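Local atomic coordinates of BILBO1_N domain-containing protein (Trypanosoma brucei equiperdum, PDB entry 7A1I), a protein that is the N-terminal, ubiquitin-like domain of a longer protein that, by its kinship with BILBO1, probably takes part in building the trypanosome flagellar pocket collar. Residues G16-L21 with Q85-Q90; T41-Y46 with R54-N59; A61-D66 with D72-T77. All blocks are in the same frame, centred on the assembly; numbering follows the deposited sequence.

Contact 1: residues G16-L21 with Q85-Q90. With NA (sodium ion), chain E.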
# COMPACT_ATOMS: atom_id res chain seq x y z
N GLY A 16 0.81 -13.15 -6.54
CA GLY A 16 1.75 -13.82 -5.66
C GLY A 16 2.96 -13.01 -5.27
O GLY A 16 3.59 -13.31 -4.25
N GLU A 17 3.31 -11.98 -6.05
CA GLU A 17 4.46 -11.13 -5.77
C GLU A 17 4.02 -9.84 -5.08
O GLU A 17 2.93 -9.33 -5.32
CB GLU A 17 5.20 -10.80 -7.06
CG GLU A 17 5.78 -12.01 -7.78
CD GLU A 17 6.44 -11.64 -9.10
OE1 GLU A 17 7.21 -10.66 -9.13
OE2 GLU A 17 6.16 -12.32 -10.12
N LYS A 18 4.86 -9.31 -4.19
CA LYS A 18 4.50 -8.06 -3.52
C LYS A 18 4.98 -6.87 -4.33
O LYS A 18 6.12 -6.86 -4.83
CB LYS A 18 5.07 -8.01 -2.10
CG LYS A 18 4.79 -9.26 -1.28
CD LYS A 18 3.30 -9.55 -1.17
CE LYS A 18 3.06 -10.93 -0.56
NZ LYS A 18 1.62 -11.25 -0.36
N VAL A 19 4.10 -5.88 -4.51
CA VAL A 19 4.42 -4.65 -5.24
C VAL A 19 4.29 -3.48 -4.26
O VAL A 19 3.29 -3.37 -3.55
CB VAL A 19 3.48 -4.42 -6.44
CG1 VAL A 19 3.83 -3.10 -7.14
CG2 VAL A 19 3.57 -5.56 -7.41
N ASN A 20 5.30 -2.61 -4.24
CA ASN A 20 5.40 -1.51 -3.29
C ASN A 20 5.54 -0.20 -4.07
O ASN A 20 6.35 -0.12 -5.00
CB ASN A 20 6.61 -1.74 -2.37
CG ASN A 20 6.54 -0.92 -1.10
OD1 ASN A 20 5.50 -0.40 -0.74
ND2 ASN A 20 7.67 -0.81 -0.40
N LEU A 21 4.73 0.80 -3.69
CA LEU A 21 4.71 2.13 -4.29
C LEU A 21 4.97 3.21 -3.23
O LEU A 21 4.46 3.12 -2.11
CB LEU A 21 3.36 2.44 -4.94
CG LEU A 21 2.84 1.45 -5.98
CD1 LEU A 21 1.47 1.88 -6.49
CD2 LEU A 21 3.83 1.33 -7.12
N GLN A 85 4.90 2.31 6.23
CA GLN A 85 4.65 1.25 5.26
C GLN A 85 3.23 0.76 5.47
O GLN A 85 2.89 0.26 6.55
CB GLN A 85 5.65 0.09 5.38
CG GLN A 85 5.37 -1.04 4.40
CD GLN A 85 5.74 -0.66 2.94
OE1 GLN A 85 6.88 -0.33 2.65
NE2 GLN A 85 4.75 -0.68 2.06
N VAL A 86 2.41 0.91 4.45
CA VAL A 86 1.04 0.42 4.44
C VAL A 86 0.96 -0.85 3.61
O VAL A 86 1.71 -1.02 2.63
CB VAL A 86 0.10 1.51 3.89
CG1 VAL A 86 -1.30 0.96 3.64
CG2 VAL A 86 0.03 2.66 4.90
N TYR A 87 0.06 -1.75 4.01
CA TYR A 87 -0.25 -2.94 3.22
C TYR A 87 -1.75 -3.02 3.02
O TYR A 87 -2.52 -2.92 3.98
CB TYR A 87 0.25 -4.24 3.90
CG TYR A 87 0.19 -5.43 2.98
CD1 TYR A 87 -0.86 -6.35 3.04
CD2 TYR A 87 1.21 -5.66 2.05
CE1 TYR A 87 -0.90 -7.46 2.18
CE2 TYR A 87 1.17 -6.76 1.19
CZ TYR A 87 0.13 -7.64 1.25
OH TYR A 87 0.11 -8.74 0.41
N LEU A 88 -2.16 -3.24 1.76
CA LEU A 88 -3.57 -3.32 1.38
C LEU A 88 -3.94 -4.76 1.06
O LEU A 88 -3.29 -5.41 0.22
CB LEU A 88 -3.85 -2.42 0.17
CG LEU A 88 -3.47 -0.96 0.38
CD1 LEU A 88 -3.78 -0.11 -0.87
CD2 LEU A 88 -4.17 -0.38 1.63
N PHE A 89 -4.93 -5.28 1.78
CA PHE A 89 -5.52 -6.57 1.47
C PHE A 89 -6.59 -6.39 0.40
O PHE A 89 -7.22 -5.34 0.30
CB PHE A 89 -6.12 -7.21 2.72
CG PHE A 89 -5.10 -7.58 3.74
CD1 PHE A 89 -4.24 -8.65 3.52
CD2 PHE A 89 -4.98 -6.86 4.93
CE1 PHE A 89 -3.28 -9.00 4.45
CE2 PHE A 89 -4.03 -7.21 5.87
CZ PHE A 89 -3.17 -8.29 5.63
N GLN A 90 -6.77 -7.43 -0.42
CA GLN A 90 -7.76 -7.41 -1.48
C GLN A 90 -8.78 -8.54 -1.29
O GLN A 90 -8.48 -9.56 -0.68
CB GLN A 90 -7.12 -7.58 -2.86
CG GLN A 90 -6.04 -6.57 -3.21
CD GLN A 90 -5.28 -6.99 -4.45
OE1 GLN A 90 -5.88 -7.15 -5.52
NE2 GLN A 90 -3.97 -7.18 -4.32
NA NA E . -8.84 -10.41 2.14
O HOH W 1 -9.01 -8.89 3.70
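Asn20 and Gln85 meet across strand 6-14, in the ubiquitin-like sheet. Strands 17-25 and 84-89 are not neighbours: strand 6-14 runs between them, and the nearest CA pair, Asn20 to Tyr87, is 8.7 Å apart. Only side chains close the gap, on the face turned away from helix 32-50. The two amides come from opposite directions and form a doubly bonded pair, twisted by 51°. Gln85 NE2 gives a nearly straight bond to Asn20 OD1 at 2.9 Å, reaching that oxygen from above its carbonyl plane. In return Asn20 ND2 donates to Gln85 OE1 at 3.2 Å, on a more bent path. Gln85 turns sharply at chi2 (72°), which folds its amide back so that NE2 also bonds its own neighbour, Val86 O, at 3.1 Å. Asn20 ND2 has a further acceptor in Pro101 O.

Beyond this pair, Lys18 and Tyr87 cross at about a right angle, with Lys18 NZ 3.0 Å from Tyr87 OH. Their main partners lie outside. Lys18 NZ forms salt bridges to Asp13 and Asp95 and a bond to Ile96 O, and Tyr87 OH bonds Asp95. At the end of the strand, Gln90 O binds a sodium ion at 3.0 Å. The mutual bonds fix the rotation of both amides, and Asp95 ties the lysine to the tyrosine, joining two strands that share no backbone bond.

Contact 2: residues T41-Y46 with R54-N59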
# COMPACT_ATOMS: atom_id res chain seq x y z
N THR A 41 -6.28 3.91 -7.46
CA THR A 41 -6.01 4.35 -8.83
C THR A 41 -4.68 3.79 -9.34
O THR A 41 -4.60 3.26 -10.46
CB THR A 41 -5.99 5.88 -8.91
OG1 THR A 41 -7.25 6.40 -8.49
CG2 THR A 41 -5.75 6.32 -10.36
N ALA A 42 -3.63 3.90 -8.51
CA ALA A 42 -2.29 3.51 -8.92
C ALA A 42 -2.19 2.01 -9.17
O ALA A 42 -1.57 1.58 -10.15
CB ALA A 42 -1.26 3.93 -7.87
N PHE A 43 -2.80 1.20 -8.31
CA PHE A 43 -2.69 -0.24 -8.50
C PHE A 43 -3.61 -0.74 -9.60
O PHE A 43 -3.27 -1.73 -10.27
CB PHE A 43 -2.97 -0.98 -7.19
CG PHE A 43 -1.83 -0.94 -6.23
CD1 PHE A 43 -2.03 -0.51 -4.92
CD2 PHE A 43 -0.56 -1.32 -6.62
CE1 PHE A 43 -0.98 -0.46 -4.02
CE2 PHE A 43 0.50 -1.28 -5.73
CZ PHE A 43 0.29 -0.84 -4.42
N ASN A 44 -4.75 -0.10 -9.84
CA ASN A 44 -5.51 -0.47 -11.02
C ASN A 44 -4.71 -0.19 -12.29
O ASN A 44 -4.68 -1.03 -13.20
CB ASN A 44 -6.85 0.25 -11.04
CG ASN A 44 -7.93 -0.52 -10.33
OD1 ASN A 44 -8.39 -1.54 -10.83
ND2 ASN A 44 -8.36 -0.03 -9.16
N ASN A 45 -4.02 0.95 -12.36
CA ASN A 45 -3.17 1.21 -13.53
C ASN A 45 -2.00 0.23 -13.59
O ASN A 45 -1.58 -0.18 -14.68
CB ASN A 45 -2.66 2.64 -13.52
CG ASN A 45 -3.70 3.63 -14.00
OD1 ASN A 45 -4.56 3.28 -14.81
ND2 ASN A 45 -3.64 4.86 -13.50
N TYR A 46 -1.44 -0.14 -12.44
CA TYR A 46 -0.37 -1.12 -12.44
C TYR A 46 -0.85 -2.46 -12.98
O TYR A 46 -0.25 -3.01 -13.92
CB TYR A 46 0.20 -1.27 -11.03
CG TYR A 46 1.39 -2.21 -10.96
CD1 TYR A 46 1.23 -3.54 -10.54
CD2 TYR A 46 2.65 -1.79 -11.32
CE1 TYR A 46 2.32 -4.41 -10.50
CE2 TYR A 46 3.75 -2.65 -11.27
CZ TYR A 46 3.57 -3.96 -10.85
OH TYR A 46 4.65 -4.81 -10.80
N ARG A 54 -8.51 -8.21 -14.02
CA ARG A 54 -9.37 -7.95 -12.87
C ARG A 54 -9.03 -6.61 -12.23
O ARG A 54 -7.90 -6.12 -12.31
CB ARG A 54 -9.25 -9.07 -11.84
CG ARG A 54 -7.95 -9.08 -11.08
CD ARG A 54 -7.85 -10.30 -10.17
NE ARG A 54 -6.56 -10.33 -9.47
CZ ARG A 54 -5.49 -10.96 -9.93
NH1 ARG A 54 -5.54 -11.61 -11.09
NH2 ARG A 54 -4.35 -10.92 -9.24
N ALA A 55 -10.03 -6.01 -11.61
CA ALA A 55 -9.84 -4.72 -10.95
C ALA A 55 -9.16 -4.89 -9.60
O ALA A 55 -9.25 -5.94 -8.96
CB ALA A 55 -11.19 -4.02 -10.76
N PHE A 56 -8.41 -3.86 -9.20
CA PHE A 56 -7.86 -3.80 -7.85
C PHE A 56 -8.83 -3.10 -6.91
O PHE A 56 -9.39 -2.05 -7.24
CB PHE A 56 -6.51 -3.07 -7.84
CG PHE A 56 -5.98 -2.84 -6.47
CD1 PHE A 56 -5.19 -3.81 -5.84
CD2 PHE A 56 -6.28 -1.67 -5.78
CE1 PHE A 56 -4.72 -3.61 -4.55
CE2 PHE A 56 -5.81 -1.46 -4.51
CZ PHE A 56 -5.02 -2.43 -3.89
N ALA A 57 -9.01 -3.66 -5.71
CA ALA A 57 -9.77 -2.96 -4.68
C ALA A 57 -9.24 -3.35 -3.30
O ALA A 57 -8.69 -4.43 -3.10
CB ALA A 57 -11.27 -3.27 -4.77
N VAL A 58 -9.43 -2.44 -2.34
CA VAL A 58 -9.02 -2.67 -0.96
C VAL A 58 -10.23 -3.13 -0.15
O VAL A 58 -11.28 -2.47 -0.18
CB VAL A 58 -8.41 -1.40 -0.34
CG1 VAL A 58 -8.06 -1.62 1.13
CG2 VAL A 58 -7.19 -0.98 -1.12
N ASN A 59 -10.09 -4.25 0.57
CA ASN A 59 -11.11 -4.58 1.56
C ASN A 59 -10.59 -4.55 3.00
O ASN A 59 -11.40 -4.64 3.93
CB ASN A 59 -11.81 -5.92 1.24
CG ASN A 59 -10.93 -7.14 1.44
OD1 ASN A 59 -9.71 -7.07 1.41
ND2 ASN A 59 -11.58 -8.29 1.60
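Phe43 and Phe56 lie side by side and point the same way, one from helix 32-50 and the other from the loop after it. Their rings are inclined at 48°, neither stacked nor edge-to-face, with centroids 5.0 Å apart. The closer touch is made by the root of Phe43. Its CB sits over the centre of one face of the Phe56 ring, 3.6 Å from the ring centroid, in a CH-pi contact. Phe43 CD1 then leans toward the far end of the same ring, 3.7 Å from Phe56 CZ. Phe56 has CG anti to its backbone N (chi1 173°), which carries the ring inward alongside Phe43.

Asn44, the next residue on the helix, reads the backbone of Phe56. Its amide stands almost upright to the Phe56 ring, with ND2 near the ring's edge. Asn44 OD1 accepts a fairly straight bond from Phe56 N at 2.8 Å, the donor lying well above the carbonyl plane. Asn44 ND2 gives a more bent bond to Phe56 O at 3.0 Å, and also bonds Thr40 O within the helix. One side-chain amide thus satisfies both backbone polar groups of a residue in an irregular segment. Two bonds to one residue also fix which way the Asn44 amide is turned.

Deeper in, Phe43 packs on Leu21 and Val10, and Phe56 on Thr12 and Leu88. The loop thus adds Phe56 to the apolar layer between helix and sheet. A helix packed on one face of a mixed sheet is typical of the beta-grasp fold, consistent with this ubiquitin-like family.

Contact 3: residues A61-D66 with D72-T77. With NA (sodium ion), chain F.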
# COMPACT_ATOMS: atom_id res chain seq x y z
N ALA A 61 -6.95 -2.65 5.36
CA ALA A 61 -5.64 -1.98 5.33
C ALA A 61 -4.91 -2.08 6.67
O ALA A 61 -5.54 -1.98 7.72
CB ALA A 61 -5.79 -0.51 4.92
N VAL A 62 -3.58 -2.25 6.63
CA VAL A 62 -2.77 -2.25 7.84
C VAL A 62 -1.55 -1.36 7.65
O VAL A 62 -1.14 -1.06 6.53
CB VAL A 62 -2.31 -3.67 8.27
CG1 VAL A 62 -3.49 -4.48 8.78
CG2 VAL A 62 -1.57 -4.39 7.12
N VAL A 63 -0.99 -0.91 8.77
CA VAL A 63 0.20 -0.06 8.73
C VAL A 63 1.20 -0.62 9.73
O VAL A 63 0.83 -1.07 10.82
CB VAL A 63 -0.13 1.43 9.02
CG1 VAL A 63 -0.83 1.61 10.39
CG2 VAL A 63 1.14 2.28 8.93
N PHE A 64 2.47 -0.64 9.33
CA PHE A 64 3.50 -1.22 10.18
C PHE A 64 3.90 -0.24 11.28
O PHE A 64 4.23 0.91 11.00
CB PHE A 64 4.72 -1.65 9.37
CG PHE A 64 5.72 -2.44 10.18
CD1 PHE A 64 6.95 -1.90 10.52
CD2 PHE A 64 5.42 -3.73 10.60
CE1 PHE A 64 7.87 -2.63 11.26
CE2 PHE A 64 6.32 -4.47 11.34
CZ PHE A 64 7.55 -3.92 11.67
N ASN A 65 3.91 -0.73 12.52
CA ASN A 65 4.24 0.07 13.69
C ASN A 65 5.68 -0.26 14.06
O ASN A 65 6.00 -1.41 14.38
CB ASN A 65 3.28 -0.26 14.84
CG ASN A 65 3.35 0.75 15.99
OD1 ASN A 65 4.31 1.51 16.12
ND2 ASN A 65 2.33 0.75 16.83
N ASP A 66 6.54 0.76 14.02
CA ASP A 66 7.95 0.56 14.32
C ASP A 66 8.18 0.24 15.80
O ASP A 66 9.04 -0.59 16.13
CB ASP A 66 8.72 1.83 13.95
CG ASP A 66 8.55 2.23 12.49
OD1 ASP A 66 8.29 1.34 11.64
OD2 ASP A 66 8.66 3.44 12.19
N ASP A 72 -0.66 -2.89 12.47
CA ASP A 72 -1.87 -2.37 13.10
C ASP A 72 -2.95 -2.08 12.05
O ASP A 72 -2.64 -1.72 10.92
CB ASP A 72 -1.56 -1.08 13.87
CG ASP A 72 -0.53 -1.28 14.97
OD1 ASP A 72 -0.35 -2.43 15.44
OD2 ASP A 72 0.10 -0.28 15.39
N ARG A 73 -4.21 -2.23 12.44
CA ARG A 73 -5.29 -1.82 11.55
C ARG A 73 -5.18 -0.33 11.24
O ARG A 73 -4.93 0.48 12.14
CB ARG A 73 -6.65 -2.13 12.18
CG ARG A 73 -7.68 -2.57 11.16
CD ARG A 73 -9.05 -2.78 11.77
NE ARG A 73 -9.01 -3.60 12.98
CZ ARG A 73 -9.16 -4.92 13.00
NH1 ARG A 73 -9.33 -5.58 11.86
NH2 ARG A 73 -9.12 -5.58 14.15
N LEU A 74 -5.34 0.03 9.96
CA LEU A 74 -5.22 1.43 9.53
C LEU A 74 -6.60 2.07 9.55
O LEU A 74 -7.44 1.78 8.69
CB LEU A 74 -4.60 1.53 8.14
CG LEU A 74 -4.40 2.98 7.63
CD1 LEU A 74 -3.59 3.83 8.62
CD2 LEU A 74 -3.76 3.00 6.24
N GLU A 75 -6.84 2.95 10.54
CA GLU A 75 -8.15 3.54 10.77
C GLU A 75 -8.11 5.06 10.90
O GLU A 75 -9.10 5.73 10.59
CB GLU A 75 -8.77 2.94 12.05
CG GLU A 75 -9.11 1.45 11.98
CD GLU A 75 -9.84 0.96 13.23
OE1 GLU A 75 -9.16 0.56 14.20
OE2 GLU A 75 -11.09 0.98 13.25
N ARG A 76 -7.01 5.62 11.38
CA ARG A 76 -6.92 7.04 11.66
C ARG A 76 -5.72 7.66 10.95
O ARG A 76 -4.66 7.04 10.80
CB ARG A 76 -6.81 7.35 13.18
CG ARG A 76 -7.99 6.89 14.02
CD ARG A 76 -9.33 7.32 13.42
NE ARG A 76 -9.47 8.76 13.27
CZ ARG A 76 -10.00 9.57 14.19
NH1 ARG A 76 -10.43 9.09 15.36
NH2 ARG A 76 -10.10 10.87 13.95
N THR A 77 -5.90 8.92 10.54
CA THR A 77 -4.85 9.64 9.82
C THR A 77 -3.62 9.85 10.70
O THR A 77 -2.50 9.92 10.17
CB THR A 77 -5.43 10.97 9.31
OG1 THR A 77 -6.38 10.69 8.27
CG2 THR A 77 -4.34 11.87 8.73
NA NA F . 4.31 3.75 11.68
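Residues Ala61 to Asn65 pair with Asp72 to Leu74 in an antiparallel beta hairpin at one edge of the sheet. Strand 70-73 is one of the two edge strands within this chain, and strand 60-65 lies between it and strand 84-89. Val63 and Asp72 are a hydrogen-bonded pair: Val63 N bonds Asp72 O at 2.8 Å, and Asp72 N bonds Val63 O at 2.9 Å. Val62 and Arg73 form the next, non-hydrogen-bonded pair, and their side chains diverge. Asp72 O also receives a short CA-H contact from Val62 CA. The pairing runs one step further, as Leu74 N bonds Ala61 O at 3.0 Å, although Leu74 has already left the regular strand.

Leu74 turns its side chain back to strand 60-65. Its CB meets Ala61 CB at 4.0 Å, and its CD1 meets Val63 CG1, the two side chains crossing at about a right angle. Val86 of the next strand also touches Leu74.

Toward the turn, Asn65 ND2 donates to Asp72 OD2 at 2.8 Å, on the syn side of the carboxylate. Asn65 CG lies opposite the backbone N (chi1 -167°), which brings the amide over to Asp72. The amide and carboxylate planes stand nearly perpendicular, at 87°, and the bond is bent. The other ends of both groups serve the connection: Asn65 OD1 accepts from Val67 N, and Asp72 OD1 bonds Thr70 OG1. Phe64 O, meanwhile, binds a sodium ion at 2.9 Å. Consecutive antiparallel strands joined by a short connection form a beta hairpin, here at the edge of a ubiquitin-like sheet; the Asn65-Asp72 bond braces it beside the turn.

From the N terminus, strand 6-14 turns back into strand 17-25, where the first half of contact 1 lies. The chain then enters helix 32-50. Contact 2 closes a short loop from this helix to residues 54-59, just before strand 60-65. Contact 3 follows in series, folding strand 70-73 back on 60-65. Contact 1 closes last, when strand 84-89 arrives, and encloses both others. Contacts 1 and 3 share the sheet, since Tyr87 N and Val62 O probably bond between their strands. Contacts 1 and 2 touch where Leu21 packs on Phe43. Contacts 2 and 3 lie on opposite sides of the centre, about 19 Å apart between their centres.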